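Local coordinates for protein glycoside Hydrolase Family 43_12 (Metagenome, PDB 7JVH) that probably hydrolyses glycosidic bonds in plant cell-wall polysaccharides such as arabinoxylan, as a family 43 glycoside hydrolase from a capybara gut metagenome, at residues K24-T36 against A411-A423. Sequence-based numbering, arbitrary orientation.
Sequences KVPAATFTNFTYT and AKEGGLQMTALDA
Ala28, Thr29 and Phe30 pair with selenomethionine Met418, Gln417 and Leu416 in a short antiparallel ladder. Four backbone hydrogen bonds hold it. Phe30 and Leu416 form a hydrogen-bonded pair, with Phe30 N to Leu416 O at 3.0 Å and Leu416 N to Phe30 O at 2.8 Å. Phe30 N sits well above the carbonyl plane of Leu416. Met418 N meets Ala28 O almost head-on, with a C=O...N angle of 172°. Ala27 N then reaches Met418 O at 3.2 Å, extending the ladder past the strand start. Between these bonds, the CA of Thr29 makes a CA-H...O contact with Leu416 O.

Apolar contacts gather on the buried face. The Phe30 ring and the Met418 chain cross at about a right angle. Bent at its third torsion (chi3 80°), the Met418 chain sets CE 3.7 Å from Phe30 CD1. The selenium lies obliquely to the ring, 5.0 Å from its centroid, in a Met-aromatic contact. Leu416 O approaches the ring edge.

On the other face, Thr29 and Gln417 run side by side, with Thr29 OG1 3.2 Å from Gln417 CG. Pro26 packs beside Met418 O and Thr419 OG1. The backbone of Gly415 passes close to Thr29 CG2, with its C atom 4.0 Å from that methyl.

The pairing joins the N-terminal strand to the C-terminal concanavalin A-like domain, a beta-sandwich. On its other side, strand 28-37 pairs with strand 442-451, with a classic bulge at Thr31 and Asn32 opposite Thr448. Phe30 and Met418 pack against Met563 of strand 560-566, in the facing sheet.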
loop_
_atom_site.group_PDB
_atom_site.type_symbol
_atom_site.label_atom_id
_atom_site.label_comp_id
_atom_site.label_asym_id
_atom_site.label_seq_id
_atom_site.Cartn_x
_atom_site.Cartn_y
_atom_site.Cartn_z
ATOM N N LYS A 24 20.176 25.110 -3.055
ATOM C CA LYS A 24 21.062 24.940 -4.242
ATOM C C LYS A 24 22.134 23.876 -4.009
ATOM O O LYS A 24 22.381 23.476 -2.878
ATOM C CB LYS A 24 21.745 26.259 -4.588
ATOM C CG LYS A 24 20.767 27.374 -4.905
ATOM C CD LYS A 24 21.476 28.685 -5.185
ATOM C CE LYS A 24 20.493 29.839 -5.168
ATOM N NZ LYS A 24 21.216 31.136 -5.147
ATOM N N VAL A 25 22.791 23.475 -5.102
ATOM C CA VAL A 25 23.788 22.386 -5.178
ATOM C C VAL A 25 23.320 21.126 -4.455
ATOM O O VAL A 25 23.163 21.120 -3.239
ATOM C CB VAL A 25 25.225 22.798 -4.718
ATOM C CG1 VAL A 25 25.716 24.028 -5.480
ATOM C CG2 VAL A 25 25.304 23.023 -3.222
ATOM N N PRO A 26 23.077 20.006 -5.177
ATOM C CA PRO A 26 22.619 18.766 -4.544
ATOM C C PRO A 26 23.628 18.153 -3.565
ATOM O O PRO A 26 24.816 18.401 -3.668
ATOM C CB PRO A 26 22.410 17.829 -5.743
ATOM C CG PRO A 26 22.395 18.681 -6.952
ATOM C CD PRO A 26 23.232 19.874 -6.637
ATOM N N ALA A 27 23.127 17.334 -2.638
ATOM C CA ALA A 27 23.942 16.682 -1.622
ATOM C C ALA A 27 24.651 15.440 -2.160
ATOM O O ALA A 27 25.718 15.069 -1.681
ATOM C CB ALA A 27 23.086 16.291 -0.442
ATOM N N ALA A 28 24.016 14.785 -3.138
ATOM C CA ALA A 28 24.554 13.589 -3.764
ATOM C C ALA A 28 23.812 13.235 -5.048
ATOM O O ALA A 28 22.711 13.725 -5.300
ATOM C CB ALA A 28 24.502 12.425 -2.790
ATOM N N THR A 29 24.451 12.381 -5.855
ATOM C CA THR A 29 23.855 11.754 -7.026
ATOM C C THR A 29 23.921 10.235 -6.856
ATOM O O THR A 29 24.997 9.652 -6.842
ATOM C CB THR A 29 24.567 12.187 -8.318
ATOM O OG1 THR A 29 24.530 13.612 -8.421
ATOM C CG2 THR A 29 23.896 11.614 -9.548
ATOM N N PHE A 30 22.749 9.607 -6.713
ATOM C CA PHE A 30 22.631 8.160 -6.566
ATOM C C PHE A 30 22.549 7.557 -7.957
ATOM O O PHE A 30 21.574 7.775 -8.671
ATOM C CB PHE A 30 21.408 7.796 -5.736
ATOM C CG PHE A 30 21.433 8.361 -4.335
ATOM C CD1 PHE A 30 21.000 9.659 -4.085
ATOM C CD2 PHE A 30 21.895 7.600 -3.277
ATOM C CE1 PHE A 30 21.025 10.186 -2.804
ATOM C CE2 PHE A 30 21.932 8.126 -1.991
ATOM C CZ PHE A 30 21.482 9.414 -1.750
ATOM N N THR A 31 23.602 6.819 -8.336
ATOM C CA THR A 31 23.781 6.293 -9.683
ATOM C C THR A 31 23.118 4.920 -9.864
ATOM O O THR A 31 22.904 4.489 -10.991
ATOM C CB THR A 31 25.282 6.186 -10.024
ATOM O OG1 THR A 31 25.455 5.950 -11.414
ATOM C CG2 THR A 31 25.918 5.042 -9.283
ATOM N N ASN A 32 22.838 4.238 -8.745
ATOM C CA ASN A 32 22.177 2.939 -8.725
ATOM C C ASN A 32 21.353 2.702 -7.465
ATOM O O ASN A 32 21.711 3.161 -6.381
ATOM C CB ASN A 32 23.195 1.807 -8.818
ATOM C CG ASN A 32 22.552 0.429 -8.735
ATOM O OD1 ASN A 32 22.673 -0.275 -7.731
ATOM N ND2 ASN A 32 21.833 0.056 -9.783
ATOM N N PHE A 33 20.248 1.966 -7.620
ATOM C CA PHE A 33 19.609 1.261 -6.523
ATOM C C PHE A 33 19.284 -0.163 -6.978
ATOM O O PHE A 33 18.726 -0.352 -8.054
ATOM C CB PHE A 33 18.321 1.964 -6.040
ATOM C CG PHE A 33 17.847 1.464 -4.710
ATOM C CD1 PHE A 33 17.010 0.369 -4.609
ATOM C CD2 PHE A 33 18.262 2.081 -3.546
ATOM C CE1 PHE A 33 16.583 -0.096 -3.369
ATOM C CE2 PHE A 33 17.826 1.633 -2.291
ATOM C CZ PHE A 33 16.992 0.535 -2.211
ATOM N N THR A 34 19.627 -1.143 -6.141
ATOM C CA THR A 34 19.322 -2.545 -6.395
ATOM C C THR A 34 18.560 -3.107 -5.216
ATOM O O THR A 34 18.980 -2.928 -4.076
ATOM C CB THR A 34 20.610 -3.404 -6.642
ATOM O OG1 THR A 34 21.338 -2.854 -7.743
ATOM C CG2 THR A 34 20.270 -4.832 -6.951
ATOM N N TYR A 35 17.437 -3.772 -5.508
ATOM C CA TYR A 35 16.617 -4.446 -4.513
ATOM C C TYR A 35 16.429 -5.904 -4.927
ATOM O O TYR A 35 15.983 -6.179 -6.050
ATOM C CB TYR A 35 15.253 -3.749 -4.375
ATOM C CG TYR A 35 14.262 -4.488 -3.486
ATOM C CD1 TYR A 35 14.301 -4.350 -2.103
ATOM C CD2 TYR A 35 13.292 -5.319 -4.032
ATOM C CE1 TYR A 35 13.410 -5.025 -1.289
ATOM C CE2 TYR A 35 12.390 -6.003 -3.232
ATOM C CZ TYR A 35 12.440 -5.844 -1.860
ATOM O OH TYR A 35 11.539 -6.522 -1.059
ATOM N N THR A 36 16.778 -6.824 -4.017
ATOM C CA THR A 36 16.696 -8.263 -4.244
ATOM C C THR A 36 15.890 -8.932 -3.142
ATOM O O THR A 36 16.301 -8.925 -1.984
ATOM C CB THR A 36 18.115 -8.926 -4.346
ATOM O OG1 THR A 36 18.805 -8.411 -5.487
ATOM C CG2 THR A 36 18.015 -10.451 -4.460
ATOM N N ALA A 411 20.231 13.583 -13.779
ATOM C CA ALA A 411 21.488 14.125 -14.291
ATOM C C ALA A 411 21.568 13.921 -15.800
ATOM O O ALA A 411 20.889 13.047 -16.355
ATOM C CB ALA A 411 22.682 13.479 -13.600
ATOM N N LYS A 412 22.396 14.740 -16.455
ATOM C CA LYS A 412 22.601 14.654 -17.898
ATOM C C LYS A 412 23.096 13.250 -18.289
ATOM O O LYS A 412 22.678 12.699 -19.309
ATOM C CB LYS A 412 23.560 15.748 -18.382
ATOM C CG LYS A 412 24.972 15.693 -17.807
ATOM C CD LYS A 412 25.921 16.627 -18.565
ATOM C CE LYS A 412 27.400 16.360 -18.266
ATOM N NZ LYS A 412 28.163 17.500 -17.657
ATOM N N GLU A 413 23.962 12.679 -17.441
ATOM C CA GLU A 413 24.516 11.334 -17.614
ATOM C C GLU A 413 23.732 10.267 -16.834
ATOM O O GLU A 413 24.115 9.100 -16.837
ATOM C CB GLU A 413 26.006 11.317 -17.208
ATOM C CG GLU A 413 26.309 11.432 -15.705
ATOM C CD GLU A 413 26.199 12.846 -15.121
ATOM O OE1 GLU A 413 26.472 13.835 -15.836
ATOM O OE2 GLU A 413 25.855 12.967 -13.921
ATOM N N GLY A 414 22.651 10.681 -16.161
ATOM C CA GLY A 414 21.781 9.795 -15.405
ATOM C C GLY A 414 22.128 9.741 -13.931
ATOM O O GLY A 414 23.257 10.027 -13.544
ATOM N N GLY A 415 21.149 9.355 -13.109
ATOM C CA GLY A 415 21.304 9.257 -11.667
ATOM C C GLY A 415 20.392 10.227 -10.942
ATOM O O GLY A 415 20.048 11.282 -11.486
ATOM N N LEU A 416 20.000 9.863 -9.714
ATOM C CA LEU A 416 19.165 10.698 -8.855
ATOM C C LEU A 416 19.981 11.783 -8.160
ATOM O O LEU A 416 20.560 11.548 -7.100
ATOM C CB LEU A 416 18.456 9.864 -7.777
ATOM C CG LEU A 416 17.192 9.120 -8.149
ATOM C CD1 LEU A 416 16.571 8.494 -6.915
ATOM C CD2 LEU A 416 16.199 10.037 -8.818
ATOM N N GLN A 417 20.009 12.967 -8.776
ATOM C CA GLN A 417 20.515 14.195 -8.170
ATOM C C GLN A 417 19.443 14.693 -7.204
ATOM O O GLN A 417 18.392 15.141 -7.655
ATOM C CB GLN A 417 20.729 15.256 -9.234
ATOM C CG GLN A 417 22.148 15.377 -9.748
ATOM C CD GLN A 417 22.276 16.504 -10.745
ATOM O OE1 GLN A 417 21.731 17.602 -10.546
ATOM N NE2 GLN A 417 23.018 16.259 -11.831
HETATM N N MSE A 418 19.690 14.616 -5.887
HETATM C CA MSE A 418 18.681 15.086 -4.957
HETATM C C MSE A 418 19.276 16.073 -3.954
HETATM O O MSE A 418 20.381 15.896 -3.444
HETATM C CB MSE A 418 17.912 13.904 -4.345
HETATM C CG MSE A 418 18.586 13.091 -3.264
HETATM SE SE MSE A 418 17.295 11.715 -2.589
HETATM C CE MSE A 418 17.336 10.266 -3.907
ATOM N N THR A 419 18.512 17.159 -3.752
ATOM C CA THR A 419 18.885 18.296 -2.928
ATOM C C THR A 419 18.135 18.181 -1.604
ATOM O O THR A 419 16.992 17.750 -1.570
ATOM C CB THR A 419 18.495 19.597 -3.647
ATOM O OG1 THR A 419 19.036 19.583 -4.978
ATOM C CG2 THR A 419 19.008 20.827 -2.908
ATOM N N ALA A 420 18.801 18.543 -0.506
ATOM C CA ALA A 420 18.246 18.370 0.835
ATOM C C ALA A 420 17.191 19.424 1.129
ATOM O O ALA A 420 17.454 20.609 1.011
ATOM C CB ALA A 420 19.344 18.412 1.884
ATOM N N LEU A 421 15.986 18.971 1.498
ATOM C CA LEU A 421 14.959 19.816 2.086
ATOM C C LEU A 421 15.355 20.122 3.534
ATOM O O LEU A 421 16.314 19.550 4.067
ATOM C CB LEU A 421 13.601 19.116 2.051
ATOM C CG LEU A 421 12.983 18.828 0.684
ATOM C CD1 LEU A 421 11.697 18.027 0.833
ATOM C CD2 LEU A 421 12.729 20.108 -0.095
ATOM N N ASP A 422 14.616 21.044 4.167
ATOM C CA ASP A 422 14.924 21.496 5.521
ATOM C C ASP A 422 14.726 20.432 6.594
ATOM O O ASP A 422 15.465 20.404 7.577
ATOM C CB ASP A 422 14.123 22.751 5.851
ATOM C CG ASP A 422 14.636 23.976 5.109
ATOM O OD1 ASP A 422 15.845 24.029 4.780
ATOM O OD2 ASP A 422 13.835 24.913 4.885
ATOM N N ALA A 423 13.745 19.555 6.388
ATOM C CA ALA A 423 13.316 18.607 7.407
ATOM C C ALA A 423 14.310 17.475 7.600
ATOM O O ALA A 423 14.796 16.914 6.622
ATOM C CB ALA A 423 11.946 18.048 7.052
#